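Putative NAD dependent dehydrogenase (Micromonospora echinospora, PDB 6NOR) binds NAD and probably acts as an oxidoreductase of the GFO/IDH/MocA family in the biosynthesis of gentamicin. Local coordinates at residues L25-V30 / F88-T93; R52-R57 / F69-T74. All blocks are in the same frame, centred on the assembly; numbering follows the deposited sequence.

Contact 1. Residues L25-V30 / F88-T93. With NAD (nicotinamide-adenine-dinucleotide), chain G.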
loop_
_atom_site.group_PDB
_atom_site.type_symbol
_atom_site.label_atom_id
_atom_site.label_comp_id
_atom_site.label_asym_id
_atom_site.label_seq_id
_atom_site.Cartn_x
_atom_site.Cartn_y
_atom_site.Cartn_z
ATOM N N LEU A 25 -22.229 -2.864 38.471
ATOM C CA LEU A 25 -21.081 -2.203 39.041
ATOM C C LEU A 25 -21.257 -0.720 38.906
ATOM O O LEU A 25 -21.331 -0.198 37.805
ATOM C CB LEU A 25 -19.801 -2.659 38.360
ATOM C CG LEU A 25 -18.495 -2.071 38.901
ATOM C CD1 LEU A 25 -18.109 -2.721 40.233
ATOM C CD2 LEU A 25 -17.399 -2.223 37.872
ATOM N N GLY A 26 -21.340 -0.040 40.037
ATOM C CA GLY A 26 -21.504 1.398 40.049
ATOM C C GLY A 26 -20.170 2.044 39.755
ATOM O O GLY A 26 -19.152 1.674 40.350
ATOM N N VAL A 27 -20.182 3.015 38.845
ATOM C CA VAL A 27 -18.960 3.632 38.355
ATOM C C VAL A 27 -18.993 5.148 38.509
ATOM O O VAL A 27 -20.032 5.771 38.298
ATOM C CB VAL A 27 -18.748 3.276 36.883
ATOM C CG1 VAL A 27 -17.449 3.875 36.352
ATOM C CG2 VAL A 27 -18.753 1.772 36.712
ATOM N N ALA A 28 -17.870 5.736 38.903
ATOM C CA ALA A 28 -17.691 7.184 38.778
ATOM C C ALA A 28 -16.613 7.501 37.748
ATOM O O ALA A 28 -15.605 6.813 37.654
ATOM C CB ALA A 28 -17.339 7.810 40.108
ATOM N N VAL A 29 -16.837 8.548 36.973
ATOM C CA VAL A 29 -15.852 9.016 36.021
ATOM C C VAL A 29 -15.370 10.381 36.469
ATOM O O VAL A 29 -16.169 11.268 36.686
ATOM C CB VAL A 29 -16.423 9.088 34.593
ATOM C CG1 VAL A 29 -15.462 9.796 33.656
ATOM C CG2 VAL A 29 -16.715 7.700 34.078
ATOM N N VAL A 30 -14.060 10.527 36.625
ATOM C CA VAL A 30 -13.468 11.768 37.088
ATOM C C VAL A 30 -12.726 12.393 35.929
ATOM O O VAL A 30 -11.796 11.805 35.393
ATOM C CB VAL A 30 -12.495 11.551 38.248
ATOM C CG1 VAL A 30 -12.015 12.903 38.805
ATOM C CG2 VAL A 30 -13.129 10.682 39.335
ATOM N N PHE A 88 -16.024 1.432 41.492
ATOM C CA PHE A 88 -15.061 1.509 40.429
ATOM C C PHE A 88 -14.991 2.933 39.910
ATOM O O PHE A 88 -15.996 3.522 39.541
ATOM C CB PHE A 88 -15.432 0.523 39.323
ATOM C CG PHE A 88 -14.567 0.611 38.094
ATOM C CD1 PHE A 88 -13.197 0.504 38.183
ATOM C CD2 PHE A 88 -15.140 0.797 36.848
ATOM C CE1 PHE A 88 -12.401 0.578 37.050
ATOM C CE2 PHE A 88 -14.355 0.869 35.700
ATOM C CZ PHE A 88 -12.979 0.757 35.804
ATOM N N VAL A 89 -13.793 3.488 39.906
ATOM C CA VAL A 89 -13.600 4.865 39.507
ATOM C C VAL A 89 -12.601 4.953 38.357
ATOM O O VAL A 89 -11.535 4.353 38.402
ATOM C CB VAL A 89 -13.099 5.719 40.684
ATOM C CG1 VAL A 89 -12.979 7.176 40.267
ATOM C CG2 VAL A 89 -14.023 5.557 41.886
ATOM N N VAL A 90 -12.987 5.680 37.316
ATOM C CA VAL A 90 -12.136 5.990 36.187
ATOM C C VAL A 90 -11.583 7.402 36.346
ATOM O O VAL A 90 -12.343 8.363 36.497
ATOM C CB VAL A 90 -12.899 5.888 34.846
ATOM C CG1 VAL A 90 -11.994 6.317 33.684
ATOM C CG2 VAL A 90 -13.359 4.486 34.619
ATOM N N VAL A 91 -10.259 7.515 36.316
ATOM C CA VAL A 91 -9.590 8.803 36.452
ATOM C C VAL A 91 -8.977 9.282 35.134
ATOM O O VAL A 91 -7.967 8.767 34.673
ATOM C CB VAL A 91 -8.507 8.744 37.522
ATOM C CG1 VAL A 91 -7.810 10.078 37.639
ATOM C CG2 VAL A 91 -9.116 8.369 38.843
ATOM N N ALA A 92 -9.613 10.275 34.533
ATOM C CA ALA A 92 -9.193 10.793 33.245
ATOM C C ALA A 92 -9.009 12.290 33.348
ATOM O O ALA A 92 -9.677 13.057 32.676
ATOM C CB ALA A 92 -10.228 10.441 32.154
ATOM N N THR A 93 -8.110 12.703 34.220
ATOM C CA THR A 93 -7.901 14.111 34.481
ATOM C C THR A 93 -6.504 14.450 33.988
ATOM O O THR A 93 -5.816 13.560 33.508
ATOM C CB THR A 93 -8.072 14.397 35.964
ATOM O OG1 THR A 93 -7.111 13.632 36.703
ATOM C CG2 THR A 93 -9.473 14.008 36.402
HETATM P PA NAD G . -9.178 16.962 28.678
HETATM O O1A NAD G . -8.498 18.341 28.859
HETATM O O2A NAD G . -9.984 16.855 27.439
HETATM O O5B NAD G . -10.117 16.689 29.904
HETATM C C5B NAD G . -9.601 16.871 31.211
HETATM C C4B NAD G . -10.839 16.995 32.137
HETATM O O4B NAD G . -10.501 16.879 33.389
HETATM C C3B NAD G . -11.423 18.382 31.991
HETATM O O3B NAD G . -12.772 18.258 31.826
HETATM C C2B NAD G . -11.089 19.081 33.338
HETATM O O2B NAD G . -12.150 20.060 33.634
HETATM C C1B NAD G . -11.152 18.111 34.158
HETATM N N9A NAD G . -10.349 18.303 35.351
HETATM C C8A NAD G . -9.181 18.955 35.518
HETATM N N7A NAD G . -8.808 18.808 36.813
HETATM C C5A NAD G . -9.736 18.078 37.435
HETATM C C6A NAD G . -9.859 17.656 38.725
HETATM N N6A NAD G . -8.989 17.891 39.766
HETATM N N1A NAD G . -10.895 16.914 39.088
HETATM C C2A NAD G . -11.854 16.592 38.186
HETATM N N3A NAD G . -11.737 17.021 36.906
HETATM C C4A NAD G . -10.684 17.754 36.530
HETATM O O3 NAD G . -8.051 15.896 28.696
HETATM P PN NAD G . -8.107 14.400 28.153
HETATM O O1N NAD G . -9.415 13.713 28.369
HETATM O O2N NAD G . -7.716 14.378 26.685
HETATM O O5D NAD G . -7.010 13.621 28.973
HETATM C C5D NAD G . -7.267 13.177 30.292
HETATM C C4D NAD G . -6.354 11.975 30.607
HETATM O O4D NAD G . -6.505 10.998 29.759
HETATM C C3D NAD G . -4.856 12.389 30.485
HETATM O O3D NAD G . -4.182 11.817 31.455
HETATM C C2D NAD G . -4.444 11.879 29.088
HETATM O O2D NAD G . -2.974 11.635 29.063
HETATM C C1D NAD G . -5.128 10.778 28.953
HETATM N N1N NAD G . -5.417 10.473 27.583
HETATM C C2N NAD G . -5.335 9.148 27.168
HETATM C C3N NAD G . -5.605 8.791 25.846
HETATM C C7N NAD G . -5.469 7.307 25.464
HETATM O O7N NAD G . -5.599 6.968 24.347
HETATM N N7N NAD G . -5.151 6.355 26.472
HETATM C C4N NAD G . -5.950 9.736 24.907
HETATM C C5N NAD G . -6.044 11.066 25.318
HETATM C C6N NAD G . -5.772 11.431 26.664
#

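Contact 2. Residues R52-R57 / F69-T74. With NAD (nicotinamide-adenine-dinucleotide), chain G.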
loop_
_atom_site.group_PDB
_atom_site.type_symbol
_atom_site.label_atom_id
_atom_site.label_comp_id
_atom_site.label_asym_id
_atom_site.label_seq_id
_atom_site.Cartn_x
_atom_site.Cartn_y
_atom_site.Cartn_z
ATOM N N ARG A 52 -22.819 6.142 37.645
ATOM C CA ARG A 52 -23.551 6.915 38.645
ATOM C C ARG A 52 -23.116 8.374 38.720
ATOM O O ARG A 52 -23.945 9.270 38.888
ATOM C CB ARG A 52 -23.405 6.247 40.002
ATOM C CG ARG A 52 -23.899 4.819 39.973
ATOM C CD ARG A 52 -23.887 4.196 41.352
ATOM N NE ARG A 52 -24.683 4.946 42.318
ATOM C CZ ARG A 52 -25.986 4.772 42.512
ATOM N NH1 ARG A 52 -26.644 3.870 41.800
ATOM N NH2 ARG A 52 -26.631 5.506 43.414
ATOM N N TRP A 53 -21.819 8.616 38.564
ATOM C CA TRP A 53 -21.289 9.960 38.735
ATOM C C TRP A 53 -20.298 10.343 37.646
ATOM O O TRP A 53 -19.495 9.525 37.217
ATOM C CB TRP A 53 -20.608 10.089 40.097
ATOM C CG TRP A 53 -21.508 9.978 41.290
ATOM C CD1 TRP A 53 -21.820 8.847 41.963
ATOM C CD2 TRP A 53 -22.187 11.048 41.964
ATOM N NE1 TRP A 53 -22.656 9.133 43.011
ATOM C CE2 TRP A 53 -22.901 10.480 43.030
ATOM C CE3 TRP A 53 -22.270 12.429 41.757
ATOM C CZ2 TRP A 53 -23.682 11.242 43.907
ATOM C CZ3 TRP A 53 -23.043 13.193 42.633
ATOM C CH2 TRP A 53 -23.736 12.594 43.694
ATOM N N VAL A 54 -20.400 11.591 37.207
ATOM C CA VAL A 54 -19.351 12.311 36.524
ATOM C C VAL A 54 -18.830 13.368 37.496
ATOM O O VAL A 54 -19.602 14.177 38.004
ATOM C CB VAL A 54 -19.853 12.985 35.234
ATOM C CG1 VAL A 54 -18.747 13.770 34.578
ATOM C CG2 VAL A 54 -20.368 11.960 34.272
ATOM N N VAL A 55 -17.534 13.318 37.794
ATOM C CA VAL A 55 -16.868 14.324 38.619
ATOM C C VAL A 55 -16.013 15.193 37.725
ATOM O O VAL A 55 -15.226 14.667 36.939
ATOM C CB VAL A 55 -15.978 13.688 39.702
ATOM C CG1 VAL A 55 -15.369 14.782 40.617
ATOM C CG2 VAL A 55 -16.766 12.680 40.533
ATOM N N ASP A 56 -16.173 16.510 37.814
ATOM C CA ASP A 56 -15.368 17.438 37.012
ATOM C C ASP A 56 -15.306 18.781 37.706
ATOM O O ASP A 56 -16.284 19.210 38.298
ATOM C CB ASP A 56 -15.928 17.609 35.596
ATOM C CG ASP A 56 -14.848 18.042 34.570
ATOM O OD1 ASP A 56 -14.366 19.192 34.630
ATOM O OD2 ASP A 56 -14.487 17.232 33.687
ATOM N N ARG A 57 -14.153 19.440 37.648
ATOM C CA ARG A 57 -14.036 20.769 38.236
ATOM C C ARG A 57 -14.951 21.740 37.496
ATOM O O ARG A 57 -15.531 22.621 38.109
ATOM C CB ARG A 57 -12.581 21.267 38.220
ATOM C CG ARG A 57 -12.011 21.562 36.841
ATOM C CD ARG A 57 -10.732 22.405 36.907
ATOM N NE ARG A 57 -10.978 23.716 37.501
ATOM C CZ ARG A 57 -11.575 24.725 36.876
ATOM N NH1 ARG A 57 -11.997 24.593 35.626
ATOM N NH2 ARG A 57 -11.755 25.872 37.507
ATOM N N PHE A 69 -25.560 10.492 29.697
ATOM C CA PHE A 69 -25.652 9.110 30.149
ATOM C C PHE A 69 -26.530 8.926 31.380
ATOM O O PHE A 69 -26.576 7.847 31.956
ATOM C CB PHE A 69 -24.258 8.560 30.419
ATOM C CG PHE A 69 -23.387 8.557 29.201
ATOM C CD1 PHE A 69 -23.512 7.561 28.251
ATOM C CD2 PHE A 69 -22.478 9.567 28.986
ATOM C CE1 PHE A 69 -22.727 7.568 27.115
ATOM C CE2 PHE A 69 -21.700 9.577 27.855
ATOM C CZ PHE A 69 -21.825 8.574 26.925
ATOM N N GLY A 70 -27.237 9.981 31.763
ATOM C CA GLY A 70 -28.146 9.906 32.886
ATOM C C GLY A 70 -27.451 9.707 34.216
ATOM O O GLY A 70 -28.007 9.097 35.122
ATOM N N ALA A 71 -26.235 10.224 34.338
ATOM C CA ALA A 71 -25.507 10.157 35.594
ATOM C C ALA A 71 -25.795 11.380 36.435
ATOM O O ALA A 71 -26.410 12.321 35.961
ATOM C CB ALA A 71 -24.013 10.030 35.332
ATOM N N ARG A 72 -25.354 11.367 37.687
ATOM C CA ARG A 72 -25.305 12.599 38.487
ATOM C C ARG A 72 -23.988 13.342 38.265
ATOM O O ARG A 72 -22.977 12.744 37.915
ATOM C CB ARG A 72 -25.493 12.286 39.970
ATOM C CG ARG A 72 -26.897 11.742 40.250
ATOM C CD ARG A 72 -27.092 11.342 41.686
ATOM N NE ARG A 72 -27.136 12.501 42.565
ATOM C CZ ARG A 72 -27.207 12.407 43.885
ATOM N NH1 ARG A 72 -27.244 13.496 44.635
ATOM N NH2 ARG A 72 -27.251 11.209 44.446
ATOM N N VAL A 73 -23.999 14.648 38.471
ATOM C CA VAL A 73 -22.798 15.430 38.268
ATOM C C VAL A 73 -22.380 16.100 39.566
ATOM O O VAL A 73 -23.224 16.526 40.343
ATOM C CB VAL A 73 -23.002 16.476 37.162
ATOM C CG1 VAL A 73 -24.290 17.235 37.379
ATOM C CG2 VAL A 73 -21.819 17.417 37.078
ATOM N N THR A 74 -21.074 16.160 39.809
ATOM C CA THR A 74 -20.541 16.854 40.974
ATOM C C THR A 74 -19.167 17.450 40.674
ATOM O O THR A 74 -18.523 17.084 39.701
ATOM C CB THR A 74 -20.420 15.928 42.189
ATOM O OG1 THR A 74 -19.841 16.655 43.279
ATOM C CG2 THR A 74 -19.521 14.755 41.873
HETATM P PA NAD G . -9.178 16.962 28.678
HETATM O O1A NAD G . -8.498 18.341 28.859
HETATM O O2A NAD G . -9.984 16.855 27.439
HETATM O O5B NAD G . -10.117 16.689 29.904
HETATM C C5B NAD G . -9.601 16.871 31.211
HETATM C C4B NAD G . -10.839 16.995 32.137
HETATM O O4B NAD G . -10.501 16.879 33.389
HETATM C C3B NAD G . -11.423 18.382 31.991
HETATM O O3B NAD G . -12.772 18.258 31.826
HETATM C C2B NAD G . -11.089 19.081 33.338
HETATM O O2B NAD G . -12.150 20.060 33.634
HETATM C C1B NAD G . -11.152 18.111 34.158
HETATM N N9A NAD G . -10.349 18.303 35.351
HETATM C C8A NAD G . -9.181 18.955 35.518
HETATM N N7A NAD G . -8.808 18.808 36.813
HETATM C C5A NAD G . -9.736 18.078 37.435
HETATM C C6A NAD G . -9.859 17.656 38.725
HETATM N N6A NAD G . -8.989 17.891 39.766
HETATM N N1A NAD G . -10.895 16.914 39.088
HETATM C C2A NAD G . -11.854 16.592 38.186
HETATM N N3A NAD G . -11.737 17.021 36.906
HETATM C C4A NAD G . -10.684 17.754 36.530
HETATM O O3 NAD G . -8.051 15.896 28.696
HETATM P PN NAD G . -8.107 14.400 28.153
HETATM O O1N NAD G . -9.415 13.713 28.369
HETATM O O2N NAD G . -7.716 14.378 26.685
HETATM O O5D NAD G . -7.010 13.621 28.973
HETATM C C5D NAD G . -7.267 13.177 30.292
HETATM C C4D NAD G . -6.354 11.975 30.607
HETATM O O4D NAD G . -6.505 10.998 29.759
HETATM C C3D NAD G . -4.856 12.389 30.485
HETATM O O3D NAD G . -4.182 11.817 31.455
HETATM C C2D NAD G . -4.444 11.879 29.088
HETATM O O2D NAD G . -2.974 11.635 29.063
HETATM C C1D NAD G . -5.128 10.778 28.953
HETATM N N1N NAD G . -5.417 10.473 27.583
HETATM C C2N NAD G . -5.335 9.148 27.168
HETATM C C3N NAD G . -5.605 8.791 25.846
HETATM C C7N NAD G . -5.469 7.307 25.464
HETATM O O7N NAD G . -5.599 6.968 24.347
HETATM N N7N NAD G . -5.151 6.355 26.472
HETATM C C4N NAD G . -5.950 9.736 24.907
HETATM C C5N NAD G . -6.044 11.066 25.318
HETATM C C6N NAD G . -5.772 11.431 26.664
HETATM O O HOH W 1 -26.464 8.337 43.350
#

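Contact 1. Residues L25-V30 / F88-T93
Gly26 to Val30 runs parallel to Phe88 to Ala92, the two strand axes approaching to 4.7 Å at 20° and joined by backbone bonds that alternate from Gly26 O to Ala92 N. The first, from Phe88 N to Gly26 O, is weak and bent (131°), whereas Val90 both donates to Ala28 O and accepts from Val30 N, the latter bond 2.8 Å from Val30 N to Val90 O. The last, from Ala92 N to Val30 O, carries the pairing one residue past the end of strand 86-91.

On one face of the sheet Val27 CG2 meets the edge of the Phe88 ring, near its plane, 3.7 Å from Phe88 CD2; the two side chains stand alongside each other. Leu25 reaches the same residue through CD2, 3.7 Å from Phe88 CB. Helix 313-326 packs on Leu25 and Phe88, while helix 34-44 covers Val90.

Val30, on the other face with Ala28 and Val89, uses its two methyls differently. Val30 CG2 crosses against Val89 CG1 at 3.6 Å. Val30 CG1, turned anti to the backbone N (chi1 -174°), instead extends to Thr93 CG2 and to the adenine, 3.7 Å from NAD C2A. An alanine here would remove both methyls and is likely to leave adenine C2A and the methyl of Thr93 without their shared apolar neighbour. Beyond the strand, Ala92 O lies 3.4 Å from NAD C5D. The paired first and fourth strands, with cofactor across their C-terminal ends, are characteristic of the NAD-binding Rossmann fold.

Contact 2. Residues R52-R57 / F69-T74
The ribose-binding end of the NAD pocket lies at one extremity of this contact, where Asp56 N donates to Thr74 O at 3.1 Å as strand 49-55 gives way to loop. The Asp56 carboxylate turns from the neighbouring strand to the adenosine ribose and takes one hydroxyl on each oxygen: NAD O2B donates to Asp56 OD1 at 2.6 Å and NAD O3B to Asp56 OD2 at 2.7 Å. Gly32 N also bonds to OD2 and Asp58 N to OD1, which would fix the carboxylate's rotation. An acidic residue after the second strand, gripping both ribose hydroxyls, is the classic NAD-binding feature of Rossmann folds.

Strands 49-55 and 72-74 are the parallel pair of a right-handed beta-alpha-beta crossover through helix 59-69. Val54 sits midway, its N donating to Arg72 O and its O accepting from Thr74 N.

On the face that carries Trp53, Val55, Arg72 and Thr74, Arg72 lies alongside the indole. Arg72 CB stands over the six-membered ring of Trp53, 3.8 Å from its centroid, in a CH-pi contact; a bend at chi3 (70°) then sets one guanidinium face against the indole, Trp53 CH2 lying over its centre, 3.5 Å from Arg72 CZ, the planes 34° apart. Thr74 CG2 adds an oblique contact, 3.6 Å from Trp53 CE3, and also meets Val55 CG2. Asp83 accepts from Trp53 NE1 and forms a salt bridge with Arg52, whose NH2 reaches, by a weak bond, the water that accepts from Arg72 NH2.

Both contacts are parallel pairings in one Rossmann sheet, and strands 25-30 and 49-55 are neighbours in it: Val29 N lies 2.8 Å from Trp53 O and Val29 O 2.7 Å from Val55 N, probable hydrogen bonds that join the pairs. Contact 1 is fully buried in the sheet's interior, and its side-chain chemistry is almost wholly aliphatic and aromatic. Contact 2, nested within the chain loop that contact 1 closes, pairs strand 49-55 with 72-74, outermost of the sheet within this chain; here an indole covered by an arginine, a second arginine and a water replace much of the aliphatic packing. Their cofactor roles differ likewise: 25-30/88-93 offers methyls and backbone, 52-57/69-74 a carboxylate.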